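Local coordinates for protein MerB2 (Bacillus megaterium, PDB 5C17) that probably acts as an alkylmercury lyase, breaking mercury-carbon bonds in organomercurials, and here holds a mercury ion together with a dithiol, at residues E6-K17 / P153-A161; L80-I91 / L98-L109. One frame throughout, in Å; residues are numbered along the deposited sequence. Where two conformers were deposited one is given.

Interaction 1: E6-K17 / P153-A161. With DTV ((2S,3S)-1,4-dimercaptobutane-2,3-diol), chain D.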
loop_
_atom_site.group_PDB
_atom_site.type_symbol
_atom_site.label_atom_id
_atom_site.label_comp_id
_atom_site.label_asym_id
_atom_site.label_seq_id
_atom_site.Cartn_x
_atom_site.Cartn_y
_atom_site.Cartn_z
ATOM N N GLU A 6 -12.213 -10.979 -6.797
ATOM C CA GLU A 6 -12.259 -10.721 -5.380
ATOM C C GLU A 6 -11.741 -9.309 -5.056
ATOM O O GLU A 6 -12.359 -8.599 -4.260
ATOM C CB GLU A 6 -11.473 -11.805 -4.647
ATOM C CG GLU A 6 -11.460 -11.649 -3.148
ATOM C CD GLU A 6 -10.740 -12.785 -2.454
ATOM O OE1 GLU A 6 -10.625 -13.871 -3.056
ATOM O OE2 GLU A 6 -10.285 -12.590 -1.304
ATOM N N LEU A 7 -10.623 -8.892 -5.660
ATOM C CA LEU A 7 -10.061 -7.566 -5.380
ATOM C C LEU A 7 -10.984 -6.438 -5.834
ATOM O O LEU A 7 -11.187 -5.462 -5.118
ATOM C CB LEU A 7 -8.691 -7.417 -6.045
ATOM C CG LEU A 7 -7.949 -6.126 -5.733
ATOM C CD1 LEU A 7 -7.729 -5.965 -4.214
ATOM C CD2 LEU A 7 -6.643 -6.115 -6.487
ATOM N N LYS A 8 -11.525 -6.561 -7.034
ATOM C CA LYS A 8 -12.482 -5.577 -7.538
ATOM C C LYS A 8 -13.663 -5.469 -6.589
ATOM O O LYS A 8 -14.113 -4.361 -6.252
ATOM C CB LYS A 8 -12.985 -5.982 -8.928
ATOM C CG LYS A 8 -11.888 -6.237 -9.923
ATOM C CD LYS A 8 -12.430 -6.594 -11.291
ATOM C CE LYS A 8 -11.316 -6.587 -12.323
ATOM N NZ LYS A 8 -11.857 -6.727 -13.689
ATOM N N LYS A 9 -14.176 -6.614 -6.144
ATOM C CA LYS A 9 -15.337 -6.625 -5.264
ATOM C C LYS A 9 -15.006 -6.063 -3.881
ATOM O O LYS A 9 -15.841 -5.413 -3.257
ATOM C CB LYS A 9 -15.936 -8.034 -5.141
ATOM C CG LYS A 9 -16.471 -8.608 -6.448
ATOM C CD LYS A 9 -17.575 -7.777 -7.052
ATOM C CE LYS A 9 -18.055 -8.414 -8.356
ATOM N NZ LYS A 9 -19.257 -7.748 -8.922
ATOM N N PHE A 10 -13.784 -6.309 -3.409
ATOM C CA PHE A 10 -13.298 -5.699 -2.170
ATOM C C PHE A 10 -13.377 -4.184 -2.243
ATOM O O PHE A 10 -13.888 -3.535 -1.331
ATOM C CB PHE A 10 -11.866 -6.181 -1.874
ATOM C CG PHE A 10 -11.076 -5.281 -0.939
ATOM C CD1 PHE A 10 -11.203 -5.383 0.447
ATOM C CD2 PHE A 10 -10.163 -4.370 -1.449
ATOM C CE1 PHE A 10 -10.455 -4.555 1.284
ATOM C CE2 PHE A 10 -9.421 -3.544 -0.608
ATOM C CZ PHE A 10 -9.562 -3.650 0.747
ATOM N N TYR A 11 -12.883 -3.603 -3.332
ATOM C CA TYR A 11 -12.890 -2.158 -3.437
ATOM C C TYR A 11 -14.294 -1.608 -3.616
ATOM O O TYR A 11 -14.588 -0.519 -3.114
ATOM C CB TYR A 11 -12.021 -1.711 -4.597
ATOM C CG TYR A 11 -10.551 -1.653 -4.311
ATOM C CD1 TYR A 11 -10.035 -0.748 -3.398
ATOM C CD2 TYR A 11 -9.669 -2.459 -4.992
ATOM C CE1 TYR A 11 -8.686 -0.663 -3.156
ATOM C CE2 TYR A 11 -8.307 -2.384 -4.769
ATOM C CZ TYR A 11 -7.817 -1.490 -3.849
ATOM O OH TYR A 11 -6.461 -1.409 -3.640
ATOM N N GLU A 12 -15.161 -2.322 -4.328
ATOM C CA GLU A 12 -16.531 -1.851 -4.475
ATOM C C GLU A 12 -17.246 -1.832 -3.123
ATOM O O GLU A 12 -17.995 -0.894 -2.822
ATOM C CB GLU A 12 -17.299 -2.695 -5.483
ATOM C CG GLU A 12 -16.855 -2.446 -6.913
ATOM C CD GLU A 12 -17.652 -3.234 -7.918
ATOM O OE1 GLU A 12 -17.415 -3.019 -9.130
ATOM O OE2 GLU A 12 -18.515 -4.056 -7.510
ATOM N N LEU A 13 -17.026 -2.871 -2.315
ATOM C CA LEU A 13 -17.629 -2.928 -0.984
ATOM C C LEU A 13 -17.077 -1.803 -0.099
ATOM O O LEU A 13 -17.813 -1.112 0.606
ATOM C CB LEU A 13 -17.389 -4.290 -0.334
ATOM C CG LEU A 13 -17.905 -4.462 1.097
ATOM C CD1 LEU A 13 -19.394 -4.187 1.206
ATOM C CD2 LEU A 13 -17.582 -5.870 1.579
ATOM N N LEU A 14 -15.774 -1.591 -0.155
ATOM C CA LEU A 14 -15.159 -0.516 0.618
ATOM C C LEU A 14 -15.713 0.862 0.206
ATOM O O LEU A 14 -16.032 1.684 1.062
ATOM C CB LEU A 14 -13.637 -0.558 0.454
ATOM C CG LEU A 14 -12.827 0.443 1.263
ATOM C CD1 LEU A 14 -13.097 0.362 2.744
ATOM C CD2 LEU A 14 -11.365 0.195 0.972
ATOM N N LEU A 15 -15.822 1.131 -1.092
ATOM C CA LEU A 15 -16.391 2.406 -1.531
ATOM C C LEU A 15 -17.818 2.596 -1.016
ATOM O O LEU A 15 -18.208 3.707 -0.639
ATOM C CB LEU A 15 -16.381 2.498 -3.056
ATOM C CG LEU A 15 -15.042 2.830 -3.696
ATOM C CD1 LEU A 15 -15.056 2.582 -5.195
ATOM C CD2 LEU A 15 -14.662 4.284 -3.404
ATOM N N ALA A 16 -18.597 1.517 -0.995
ATOM C CA ALA A 16 -19.960 1.577 -0.488
ATOM C C ALA A 16 -19.986 1.964 0.997
ATOM O O ALA A 16 -20.912 2.643 1.454
ATOM C CB ALA A 16 -20.654 0.237 -0.697
ATOM N N LYS A 17 -18.974 1.518 1.740
ATOM C CA LYS A 17 -18.888 1.754 3.188
ATOM C C LYS A 17 -18.359 3.137 3.559
ATOM O O LYS A 17 -18.638 3.642 4.643
ATOM C CB LYS A 17 -17.964 0.709 3.834
ATOM C CG LYS A 17 -18.520 -0.682 3.878
ATOM C CD LYS A 17 -17.428 -1.705 4.244
ATOM C CE LYS A 17 -18.032 -3.040 4.585
ATOM N NZ LYS A 17 -18.673 -3.017 5.922
ATOM N N PRO A 153 -6.440 -13.036 3.075
ATOM C CA PRO A 153 -7.728 -12.611 2.522
ATOM C C PRO A 153 -8.017 -11.145 2.837
ATOM O O PRO A 153 -7.812 -10.695 3.959
ATOM C CB PRO A 153 -8.724 -13.538 3.220
ATOM C CG PRO A 153 -7.933 -14.750 3.546
ATOM C CD PRO A 153 -6.575 -14.245 3.904
ATOM N N PHE A 154 -8.480 -10.386 1.855
ATOM C CA PHE A 154 -8.771 -9.008 2.106
ATOM C C PHE A 154 -10.180 -8.969 2.757
ATOM O O PHE A 154 -11.023 -9.782 2.551
ATOM C CB PHE A 154 -8.589 -8.041 0.871
ATOM C CG PHE A 154 -7.137 -7.861 0.370
ATOM C CD1 PHE A 154 -6.061 -8.519 0.939
ATOM C CD2 PHE A 154 -6.876 -6.968 -0.639
ATOM C CE1 PHE A 154 -4.780 -8.332 0.474
ATOM C CE2 PHE A 154 -5.592 -6.771 -1.102
ATOM C CZ PHE A 154 -4.549 -7.467 -0.541
ATOM N N ASP A 155 -10.340 -7.936 3.523
ATOM C CA ASP A 155 -11.299 -7.745 4.649
ATOM C C ASP A 155 -11.687 -6.239 4.542
ATOM O O ASP A 155 -10.886 -5.421 4.723
ATOM C CB ASP A 155 -10.536 -8.135 5.966
ATOM C CG ASP A 155 -11.336 -8.026 7.274
ATOM O OD1 ASP A 155 -12.153 -7.148 7.477
ATOM O OD2 ASP A 155 -11.025 -8.789 8.194
ATOM N N SER A 156 -12.879 -5.942 4.180
ATOM C CA SER A 156 -13.370 -4.557 4.086
ATOM C C SER A 156 -13.494 -3.810 5.406
ATOM O O SER A 156 -13.649 -2.628 5.380
ATOM C CB SER A 156 -14.714 -4.524 3.480
ATOM O OG SER A 156 -15.626 -5.071 4.324
ATOM N N GLU A 157 -13.359 -4.498 6.527
ATOM C CA GLU A 157 -13.405 -3.806 7.804
ATOM C C GLU A 157 -12.064 -3.804 8.514
ATOM O O GLU A 157 -11.911 -3.149 9.525
ATOM C CB GLU A 157 -14.488 -4.417 8.691
ATOM C CG GLU A 157 -15.877 -4.002 8.288
ATOM C CD GLU A 157 -16.132 -2.507 8.457
ATOM O OE1 GLU A 157 -15.779 -1.930 9.509
ATOM O OE2 GLU A 157 -16.698 -1.898 7.526
ATOM N N ALA A 158 -11.086 -4.511 7.958
ATOM C CA ALA A 158 -9.783 -4.612 8.579
ATOM C C ALA A 158 -9.018 -3.324 8.350
ATOM O O ALA A 158 -9.063 -2.783 7.257
ATOM C CB ALA A 158 -9.015 -5.782 7.991
ATOM N N PRO A 159 -8.326 -2.835 9.386
ATOM C CA PRO A 159 -7.463 -1.685 9.144
ATOM C C PRO A 159 -6.281 -2.059 8.251
ATOM O O PRO A 159 -5.844 -3.220 8.254
ATOM C CB PRO A 159 -6.993 -1.289 10.547
ATOM C CG PRO A 159 -7.128 -2.523 11.366
ATOM C CD PRO A 159 -8.279 -3.283 10.792
ATOM N N TRP A 160 -5.766 -1.095 7.501
ATOM C CA TRP A 160 -4.715 -1.367 6.527
ATOM C C TRP A 160 -3.309 -1.284 7.167
ATOM O O TRP A 160 -2.688 -2.308 7.439
ATOM C CB TRP A 160 -4.787 -0.407 5.331
ATOM C CG TRP A 160 -5.982 -0.503 4.384
ATOM C CD1 TRP A 160 -7.257 -0.907 4.676
ATOM C CD2 TRP A 160 -5.990 -0.131 2.988
ATOM N NE1 TRP A 160 -8.045 -0.849 3.534
ATOM C CE2 TRP A 160 -7.290 -0.370 2.493
ATOM C CE3 TRP A 160 -5.012 0.377 2.109
ATOM C CZ2 TRP A 160 -7.642 -0.110 1.162
ATOM C CZ3 TRP A 160 -5.365 0.608 0.783
ATOM C CH2 TRP A 160 -6.668 0.367 0.328
ATOM N N ALA A 161 -2.802 -0.075 7.425
ATOM C CA ALA A 161 -1.370 0.090 7.703
ATOM C C ALA A 161 -0.881 -0.744 8.883
ATOM O O ALA A 161 0.190 -1.339 8.824
ATOM C CB ALA A 161 -1.047 1.560 7.945
HETATM S S1 DTV D . -7.563 -5.061 3.630
HETATM C C1 DTV D . -6.355 -4.774 2.337
HETATM C C2 DTV D . -5.395 -3.638 2.649
HETATM O O2 DTV D . -4.587 -3.983 3.740
HETATM C C3 DTV D . -4.475 -3.271 1.480
HETATM O O3 DTV D . -5.261 -2.804 0.402
HETATM C C4 DTV D . -3.612 -4.428 1.002
HETATM S S4 DTV D . -2.167 -3.875 0.104
HETATM O O HOH W 1 -8.131 -10.977 -0.954
#
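Helix 6-17 comes closest to the loop 153-159 at Leu14 and Ser156, whose CA atoms lie 5.6 Å apart, and past Pro159, the N-cap, the loop turns into the helix that opens with Trp160. Phe10 carries the contact. Phe154 lays its CB over one face of the Phe10 ring, 4.1 Å from the centroid and 24° off the normal, a CH-pi contact; its own ring turns an edge to the same face, an edge-to-face pair with planes at 66°. The rim of Phe10 meets backbone instead, CE1 lying 3.6 Å from Asp155 O. With CG anti to the carbonyl carbon (chi1 -67°), Trp160 points its indole at helix 6-17, where Leu14 CD2 abuts the ring edge at CZ2, 3.7 Å away. The dithiol is wedged between these aromatics: its O3 sits over the indole face and its C1 over the Phe154 face, so the same side chains that pack the helix line the ligand pocket. Polar ties lie at the two ends. Lys17, bent at its last torsion, brings NZ to Glu157 OE2 (2.8 Å) in a salt bridge on the anti side of the carboxylate but well out of its plane, while a water donates to Glu6 OE2 and accepts from Phe154 N. Asp155 OD1 takes Glu157 N (3.1 Å) in an Asx turn that shapes the loop. Arg65 is a second partner of Glu157 OE2 and also bonds Ser156 O. Helix 194-207 packs against Leu7 and Tyr11, and helix 103-113 touches Tyr11 and Phe154.

Interaction 2: L80-I91 / L98-L109. With HG (mercury (II) ion), chain B.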
loop_
_atom_site.group_PDB
_atom_site.type_symbol
_atom_site.label_atom_id
_atom_site.label_comp_id
_atom_site.label_asym_id
_atom_site.label_seq_id
_atom_site.Cartn_x
_atom_site.Cartn_y
_atom_site.Cartn_z
ATOM N N LEU A 80 -2.991 4.779 1.652
ATOM C CA LEU A 80 -3.237 3.738 0.654
ATOM C C LEU A 80 -1.956 3.002 0.271
ATOM O O LEU A 80 -1.762 2.660 -0.899
ATOM C CB LEU A 80 -3.921 4.318 -0.588
ATOM C CG LEU A 80 -5.221 5.080 -0.311
ATOM C CD1 LEU A 80 -5.774 5.623 -1.576
ATOM C CD2 LEU A 80 -6.270 4.235 0.373
ATOM N N GLY A 81 -1.107 2.752 1.267
ATOM C CA GLY A 81 0.114 1.965 1.067
ATOM C C GLY A 81 1.382 2.767 0.836
ATOM O O GLY A 81 2.471 2.220 0.904
ATOM N N LEU A 82 1.238 4.056 0.548
ATOM C CA LEU A 82 2.361 4.915 0.217
ATOM C C LEU A 82 2.703 5.795 1.427
ATOM O O LEU A 82 1.810 6.352 2.051
ATOM C CB LEU A 82 1.969 5.800 -0.965
ATOM C CG LEU A 82 3.051 6.715 -1.532
ATOM C CD1 LEU A 82 4.216 5.924 -2.111
ATOM C CD2 LEU A 82 2.445 7.643 -2.588
ATOM N N SER A 83 3.992 5.955 1.714
ATOM C CA SER A 83 4.438 6.626 2.931
ATOM C C SER A 83 5.664 7.499 2.692
ATOM O O SER A 83 6.600 7.108 1.995
ATOM C CB SER A 83 4.806 5.558 3.976
ATOM O OG SER A 83 5.255 6.134 5.183
ATOM N N ILE A 84 5.668 8.681 3.310
ATOM C CA ILE A 84 6.895 9.461 3.302
ATOM C C ILE A 84 7.820 9.029 4.439
ATOM O O ILE A 84 9.024 9.239 4.348
ATOM C CB ILE A 84 6.654 10.995 3.300
ATOM C CG1 ILE A 84 5.941 11.461 4.574
ATOM C CG2 ILE A 84 5.858 11.372 2.081
ATOM C CD1 ILE A 84 5.846 12.974 4.699
ATOM N N ILE A 85 7.278 8.408 5.486
ATOM C CA ILE A 85 8.102 7.972 6.614
ATOM C C ILE A 85 8.531 6.513 6.440
ATOM O O ILE A 85 7.843 5.731 5.773
ATOM C CB ILE A 85 7.409 8.213 7.978
ATOM C CG1 ILE A 85 6.081 7.466 8.069
ATOM C CG2 ILE A 85 7.226 9.721 8.211
ATOM C CD1 ILE A 85 5.478 7.437 9.494
ATOM N N PRO A 86 9.688 6.140 7.007
ATOM C CA PRO A 86 10.287 4.833 6.701
ATOM C C PRO A 86 9.459 3.615 7.073
ATOM O O PRO A 86 8.723 3.577 8.057
ATOM C CB PRO A 86 11.588 4.832 7.507
ATOM C CG PRO A 86 11.901 6.253 7.701
ATOM C CD PRO A 86 10.585 6.952 7.846
ATOM N N THR A 87 9.620 2.604 6.224
ATOM C CA THR A 87 9.165 1.253 6.487
ATOM C C THR A 87 10.283 0.339 5.985
ATOM O O THR A 87 11.292 0.800 5.462
ATOM C CB THR A 87 7.884 0.912 5.733
ATOM O OG1 THR A 87 8.198 0.771 4.348
ATOM C CG2 THR A 87 6.814 1.985 5.926
ATOM N N THR A 88 10.090 -0.960 6.092
ATOM C CA THR A 88 11.042 -1.920 5.548
ATOM C C THR A 88 11.101 -1.851 4.019
ATOM O O THR A 88 12.075 -2.269 3.424
ATOM C CB THR A 88 10.634 -3.323 5.981
ATOM O OG1 THR A 88 10.802 -3.406 7.391
ATOM C CG2 THR A 88 11.492 -4.431 5.320
ATOM N N ASN A 89 10.052 -1.338 3.398
ATOM C CA ASN A 89 9.897 -1.407 1.949
ATOM C C ASN A 89 10.163 -0.060 1.322
ATOM O O ASN A 89 9.295 0.801 1.276
ATOM C CB ASN A 89 8.504 -1.911 1.600
ATOM C CG ASN A 89 8.085 -3.033 2.495
ATOM O OD1 ASN A 89 8.708 -4.082 2.499
ATOM N ND2 ASN A 89 7.071 -2.803 3.302
ATOM N N GLN A 90 11.397 0.122 0.868
ATOM C CA GLN A 90 11.837 1.383 0.288
ATOM C C GLN A 90 11.564 1.378 -1.200
ATOM O O GLN A 90 11.862 0.410 -1.877
ATOM C CB GLN A 90 13.329 1.592 0.567
ATOM C CG GLN A 90 13.830 3.006 0.270
ATOM C CD GLN A 90 15.227 3.278 0.841
ATOM O OE1 GLN A 90 15.588 2.775 1.912
ATOM N NE2 GLN A 90 16.014 4.071 0.128
ATOM N N ILE A 91 10.973 2.456 -1.696
ATOM C CA ILE A 91 10.669 2.574 -3.117
ATOM C C ILE A 91 11.167 3.893 -3.676
ATOM O O ILE A 91 10.823 4.963 -3.191
ATOM C CB ILE A 91 9.175 2.362 -3.413
ATOM C CG1 ILE A 91 8.297 3.351 -2.651
ATOM C CG2 ILE A 91 8.791 0.950 -3.022
ATOM C CD1 ILE A 91 6.850 3.303 -3.075
ATOM N N LEU A 98 10.588 7.082 -1.316
ATOM C CA LEU A 98 9.392 6.918 -0.517
ATOM C C LEU A 98 9.378 5.499 0.046
ATOM O O LEU A 98 10.342 4.746 -0.108
ATOM C CB LEU A 98 8.147 7.217 -1.366
ATOM C CG LEU A 98 8.039 8.658 -1.895
ATOM C CD1 LEU A 98 6.966 8.794 -2.961
ATOM C CD2 LEU A 98 7.731 9.615 -0.759
ATOM N N PHE A 99 8.288 5.143 0.711
ATOM C CA PHE A 99 8.185 3.843 1.354
ATOM C C PHE A 99 6.804 3.273 1.131
ATOM O O PHE A 99 5.869 4.003 0.807
ATOM C CB PHE A 99 8.483 3.977 2.845
ATOM C CG PHE A 99 9.836 4.537 3.123
ATOM C CD1 PHE A 99 10.021 5.906 3.226
ATOM C CD2 PHE A 99 10.939 3.700 3.259
ATOM C CE1 PHE A 99 11.286 6.430 3.465
ATOM C CE2 PHE A 99 12.202 4.230 3.508
ATOM C CZ PHE A 99 12.363 5.598 3.611
ATOM N N ALA A 100 6.696 1.952 1.269
ATOM C CA ALA A 100 5.416 1.283 1.110
ATOM C C ALA A 100 5.058 0.501 2.363
ATOM O O ALA A 100 5.941 -0.033 3.055
ATOM C CB ALA A 100 5.449 0.344 -0.083
ATOM N N TRP A 101 3.760 0.377 2.632
ATOM C CA TRP A 101 3.303 -0.314 3.837
ATOM C C TRP A 101 3.522 -1.830 3.798
ATOM O O TRP A 101 3.586 -2.449 4.851
ATOM C CB TRP A 101 1.835 -0.035 4.104
ATOM C CG TRP A 101 1.543 1.383 4.484
ATOM C CD1 TRP A 101 2.438 2.346 4.838
ATOM C CD2 TRP A 101 0.256 1.990 4.549
ATOM N NE1 TRP A 101 1.785 3.527 5.115
ATOM C CE2 TRP A 101 0.441 3.329 4.957
ATOM C CE3 TRP A 101 -1.042 1.531 4.326
ATOM C CZ2 TRP A 101 -0.619 4.206 5.100
ATOM C CZ3 TRP A 101 -2.094 2.404 4.481
ATOM C CH2 TRP A 101 -1.879 3.725 4.868
ATOM N N CYS A 102 3.601 -2.427 2.609
ATOM C CA CYS A 102 3.794 -3.867 2.493
ATOM C C CYS A 102 4.341 -4.219 1.116
ATOM O O CYS A 102 4.454 -3.377 0.226
ATOM C CB CYS A 102 2.483 -4.620 2.743
ATOM S SG CYS A 102 1.297 -4.482 1.383
ATOM N N ALA A 103 4.635 -5.497 0.944
ATOM C CA ALA A 103 5.192 -6.007 -0.305
ATOM C C ALA A 103 4.268 -5.758 -1.491
ATOM O O ALA A 103 4.714 -5.404 -2.579
ATOM C CB ALA A 103 5.458 -7.480 -0.170
ATOM N N ILE A 104 2.979 -5.981 -1.306
ATOM C CA ILE A 104 2.055 -5.762 -2.419
ATOM C C ILE A 104 2.086 -4.295 -2.835
ATOM O O ILE A 104 2.122 -3.997 -4.034
ATOM C CB ILE A 104 0.629 -6.205 -2.080
ATOM C CG1 ILE A 104 0.579 -7.735 -1.938
ATOM C CG2 ILE A 104 -0.333 -5.742 -3.155
ATOM C CD1 ILE A 104 -0.751 -8.258 -1.428
ATOM N N SER A 105 2.070 -3.385 -1.859
ATOM C CA SER A 105 2.061 -1.960 -2.132
ATOM C C SER A 105 3.262 -1.546 -2.973
ATOM O O SER A 105 3.153 -0.681 -3.835
ATOM C CB SER A 105 2.030 -1.149 -0.826
ATOM O OG SER A 105 0.826 -1.369 -0.114
ATOM N N THR A 106 4.430 -2.148 -2.708
ATOM C CA THR A 106 5.633 -1.770 -3.473
ATOM C C THR A 106 5.419 -1.864 -4.979
ATOM O O THR A 106 5.986 -1.087 -5.743
ATOM C CB THR A 106 6.917 -2.604 -3.123
ATOM O OG1 THR A 106 6.780 -3.985 -3.484
ATOM C CG2 THR A 106 7.288 -2.471 -1.661
ATOM N N LEU A 107 4.652 -2.866 -5.406
ATOM C CA LEU A 107 4.439 -3.121 -6.827
ATOM C C LEU A 107 3.151 -2.470 -7.321
ATOM O O LEU A 107 3.125 -1.839 -8.388
ATOM C CB LEU A 107 4.453 -4.626 -7.081
ATOM C CG LEU A 107 5.858 -5.241 -6.939
ATOM C CD1 LEU A 107 5.788 -6.721 -6.765
ATOM C CD2 LEU A 107 6.753 -4.899 -8.116
ATOM N N GLU A 108 2.074 -2.586 -6.556
ATOM C CA GLU A 108 0.836 -1.978 -7.022
ATOM C C GLU A 108 0.953 -0.461 -7.120
ATOM O O GLU A 108 0.307 0.133 -7.976
ATOM C CB GLU A 108 -0.372 -2.430 -6.213
ATOM C CG GLU A 108 -0.663 -1.637 -5.014
ATOM C CD GLU A 108 -1.933 -2.062 -4.300
ATOM O OE1 GLU A 108 -2.526 -3.098 -4.662
ATOM O OE2 GLU A 108 -2.339 -1.348 -3.367
ATOM N N LEU A 109 1.786 0.160 -6.289
ATOM C CA LEU A 109 1.972 1.605 -6.386
ATOM C C LEU A 109 2.680 2.000 -7.686
ATOM O O LEU A 109 2.439 3.078 -8.219
ATOM C CB LEU A 109 2.708 2.131 -5.154
ATOM C CG LEU A 109 1.910 2.116 -3.853
ATOM C CD1 LEU A 109 2.816 2.356 -2.660
ATOM C CD2 LEU A 109 0.791 3.142 -3.890
HETATM HG HG HG B . -0.621 -3.293 2.115
HETATM O O HOH W 2 -0.724 0.304 -2.135
HETATM O O HOH W 3 2.912 5.676 6.699
HETATM O O HOH W 4 -1.656 -1.156 1.450
#
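Trp101, with CG anti to its carbonyl carbon (chi1 -68°), lays its indole against Gly81, while Cys102, with SG between the backbone N and the carbonyl carbon (chi1 73°), turns its sulfur to the mercury. Gly81 N stands over one face of the indole, 3.3 Å above the plane, and a water joins Trp101 NE1 to Ser83 OG. An alanine in place of Trp101 would probably uncover the Gly81 backbone and leave that water without its indole donor. Strand 98-100 pairs antiparallel with both 82-83 and 89-91: Ser83 and Phe99 form a hydrogen-bonded pair, and Ile91 N meets Leu98 O at 2.9 Å. Pro86 CA lies over the centre of the Phe99 ring in a CH-pi contact, 3.4 Å from the centroid and 4° off the normal. Two side chains grip Ala100 O from opposite faces of its plane, Thr87 OG1 at 2.7 Å and Asn89 ND2 at 3.0 Å; the amide's other end, OD1, bonds Ser121. This fixes the strand end two residues before the metal ligand. Cys102 SG binds mercury at 2.4 Å and, as N-cap of helix 103-113, accepts from Ser105 N (3.5 Å). Cys165 also binds the metal, as does a water that donates to Ser105 OG. Sulfur coordination suits a soft metal such as mercury, and the capping bond from the helix start holds SG in place for it.

In the fold
Interaction 1 and interaction 2 approach the same pocket from two sides, their centres 19 Å apart. The loop closed by 6-17 / 153-161 encloses 80-91 / 98-109 along the chain, and the two touch directly: Ala161 CB packs on Trp101 CE3 at 3.6 Å, Trp160 CZ3 on Leu80 CD2 at 3.8 Å, and Phe154 CZ on Ile104 CD1 at 4.0 Å. Interaction 1 supplies aromatic walls for the dithiol, and interaction 2 supplies a mercury ligand. The dithiol joins the two, its S4 lying 2.6 Å from the mercury ion HG, and the Trp160 side chain is about 6 Å from the metal. Thr164 and Cys165, following Trp160 in the chain, complete the pocket.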